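Long-range contact in endopolygalacturonase (Chondrostereum purpureum, PDB 1K5C), which probably hydrolyses the alpha-1,4 linkages between galacturonic acid units within polygalacturonan chains, as a family 28 glycoside hydrolase: residues H130-G135 and N161-N166. Numbering follows the deposited sequence.
With NAG (2-acetamido-2-deoxy-beta-D-glucopyranose), chain C.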
loop_
_atom_site.group_PDB
_atom_site.type_symbol
_atom_site.label_atom_id
_atom_site.label_comp_id
_atom_site.label_asym_id
_atom_site.label_seq_id
_atom_site.Cartn_x
_atom_site.Cartn_y
_atom_site.Cartn_z
ATOM N N HIS A 130 7.014 4.819 16.208
ATOM C CA HIS A 130 7.022 3.754 15.203
ATOM C C HIS A 130 5.679 3.022 15.173
ATOM O O HIS A 130 5.051 2.761 16.205
ATOM C CB HIS A 130 8.146 2.754 15.513
ATOM C CG HIS A 130 8.585 2.039 14.236
ATOM N ND1 HIS A 130 9.619 2.597 13.496
ATOM C CD2 HIS A 130 8.150 1.133 13.417
ATOM C CE1 HIS A 130 9.892 1.965 12.383
ATOM N NE2 HIS A 130 8.958 1.014 12.344
ATOM N N LEU A 131 5.242 2.673 13.960
ATOM C CA LEU A 131 4.014 1.921 13.726
ATOM C C LEU A 131 4.346 0.697 12.885
ATOM O O LEU A 131 4.887 0.858 11.778
ATOM C CB LEU A 131 2.979 2.843 13.053
ATOM C CG LEU A 131 1.643 2.152 12.734
ATOM C CD1 LEU A 131 0.899 1.715 14.005
ATOM C CD2 LEU A 131 0.761 3.133 11.973
ATOM N N THR A 132 4.022 -0.479 13.410
ATOM C CA THR A 132 4.302 -1.737 12.742
ATOM C C THR A 132 3.009 -2.454 12.464
ATOM O O THR A 132 2.186 -2.644 13.388
ATOM C CB THR A 132 5.199 -2.643 13.606
ATOM O OG1 THR A 132 6.447 -1.942 13.789
ATOM C CG2 THR A 132 5.498 -3.967 12.925
ATOM N N LEU A 133 2.823 -2.876 11.213
ATOM C CA LEU A 133 1.706 -3.733 10.792
ATOM C C LEU A 133 2.331 -5.079 10.400
ATOM O O LEU A 133 3.232 -5.108 9.548
ATOM C CB LEU A 133 0.944 -3.138 9.611
ATOM C CG LEU A 133 -0.118 -2.073 9.904
ATOM C CD1 LEU A 133 0.014 -1.117 11.014
ATOM C CD2 LEU A 133 -0.492 -1.353 8.585
ATOM N N ASP A 134 1.886 -6.167 11.035
ATOM C CA ASP A 134 2.599 -7.445 10.926
ATOM C C ASP A 134 1.604 -8.568 10.773
ATOM O O ASP A 134 0.756 -8.780 11.653
ATOM C CB ASP A 134 3.489 -7.595 12.188
ATOM C CG ASP A 134 4.407 -8.809 12.155
ATOM O OD1 ASP A 134 4.201 -9.723 11.355
ATOM O OD2 ASP A 134 5.400 -8.762 12.918
ATOM N N GLY A 135 1.664 -9.284 9.655
ATOM C CA GLY A 135 0.817 -10.476 9.512
ATOM C C GLY A 135 -0.633 -10.147 9.219
ATOM O O GLY A 135 -1.509 -10.923 9.598
ATOM N N ASN A 161 8.073 6.566 9.803
ATOM C CA ASN A 161 8.411 5.563 10.808
ATOM C C ASN A 161 7.438 4.391 10.848
ATOM O O ASN A 161 6.940 3.990 11.890
ATOM C CB ASN A 161 8.494 6.225 12.218
ATOM C CG ASN A 161 9.412 7.423 12.202
ATOM O OD1 ASN A 161 10.520 7.408 11.654
ATOM N ND2 ASN A 161 8.926 8.484 12.876
ATOM N N VAL A 162 7.204 3.817 9.659
ATOM C CA VAL A 162 6.282 2.689 9.479
ATOM C C VAL A 162 7.024 1.452 9.012
ATOM O O VAL A 162 7.895 1.541 8.122
ATOM C CB VAL A 162 5.215 3.098 8.425
ATOM C CG1 VAL A 162 4.401 1.873 7.968
ATOM C CG2 VAL A 162 4.309 4.167 8.984
ATOM N N THR A 163 6.643 0.291 9.563
ATOM C CA THR A 163 7.083 -0.985 9.062
ATOM C C THR A 163 5.847 -1.836 8.767
ATOM O O THR A 163 4.990 -1.960 9.652
ATOM C CB THR A 163 7.983 -1.714 10.090
ATOM O OG1 THR A 163 9.119 -0.872 10.260
ATOM C CG2 THR A 163 8.382 -3.125 9.605
ATOM N N ILE A 164 5.766 -2.406 7.563
ATOM C CA ILE A 164 4.715 -3.319 7.180
ATOM C C ILE A 164 5.415 -4.609 6.761
ATOM O O ILE A 164 6.234 -4.574 5.809
ATOM C CB ILE A 164 3.849 -2.726 6.036
ATOM C CG1 ILE A 164 3.115 -1.476 6.574
ATOM C CG2 ILE A 164 2.905 -3.777 5.468
ATOM C CD1 ILE A 164 2.499 -0.610 5.492
ATOM N N GLN A 165 5.146 -5.697 7.493
ATOM C CA GLN A 165 5.938 -6.924 7.276
ATOM C C GLN A 165 5.023 -8.124 7.413
ATOM O O GLN A 165 4.024 -8.119 8.171
ATOM C CB GLN A 165 7.112 -7.026 8.237
ATOM C CG GLN A 165 6.713 -7.010 9.723
ATOM C CD GLN A 165 7.930 -6.965 10.656
ATOM O OE1 GLN A 165 8.968 -6.462 10.308
ATOM N NE2 GLN A 165 7.713 -7.483 11.882
ATOM N N ASN A 166 5.405 -9.211 6.694
ATOM C CA ASN A 166 4.714 -10.490 6.836
ATOM C C ASN A 166 3.225 -10.389 6.446
ATOM O O ASN A 166 2.429 -11.233 6.886
ATOM C CB ASN A 166 4.819 -11.122 8.246
ATOM C CG ASN A 166 6.259 -11.184 8.687
ATOM O OD1 ASN A 166 7.144 -11.584 7.940
ATOM N ND2 ASN A 166 6.509 -10.784 9.933
HETATM C C1 NAG C . 9.521 9.747 13.199
HETATM C C2 NAG C . 10.893 9.498 13.978
HETATM C C3 NAG C . 11.474 10.932 14.267
HETATM C C4 NAG C . 11.693 11.717 12.983
HETATM C C5 NAG C . 10.275 11.822 12.268
HETATM C C6 NAG C . 10.594 12.377 10.887
HETATM C C7 NAG C . 10.728 7.653 15.585
HETATM C C8 NAG C . 10.296 7.196 16.884
HETATM N N2 NAG C . 10.533 8.934 15.271
HETATM O O3 NAG C . 12.716 10.792 14.999
HETATM O O4 NAG C . 12.020 13.115 13.219
HETATM O O5 NAG C . 9.939 10.409 11.986
HETATM O O6 NAG C . 10.988 11.189 10.221
HETATM O O7 NAG C . 11.267 6.946 14.809
#
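H130 reaches across to T163, and its side chain can be followed outward from the strand. H130 CB sits 4.0 Å from N161 O; CG lies anti to the backbone N (chi1 -155°), and the ring beyond it covers the same oxygen, 3.3 Å from its plane and under its centre. ND1 stays near N161 O without a bond to it, while H130 NE2 at the far edge makes a nearly straight hydrogen bond of 2.8 Å with T163 OG1. N161 O accepts its hydrogen bond from L131 N. The N161 side chain carries the glycan: its ND2 is joined to C1 of the N-acetylglucosamine, and its OD1 takes a hydrogen bond from N183 ND2.

From there the backbones run parallel in register, linked by hydrogen bonds from T163 N to L131 O, L133 N to T163 O and Q165 N to L133 O, as strands of successive turns of the right-handed parallel beta-helix of this family. L133 CB and CD2 pack on I164 CG1 on the inner face, where both side chains also touch F155.

On the outer face, with T132 and T163, D134 accepts hydrogen bonds from two side-chain amides. N166 ND2 meets D134 OD1 on its syn side but tilted out of the carboxylate plane, at 2.9 Å; Q165 NE2 comes to D134 OD2 from above that plane, at 2.8 Å. An alanine at D134 would probably leave both amide groups without this acceptor and free to turn. Just beyond, G135 N donates a hydrogen bond to Q165 O at 3.0 Å.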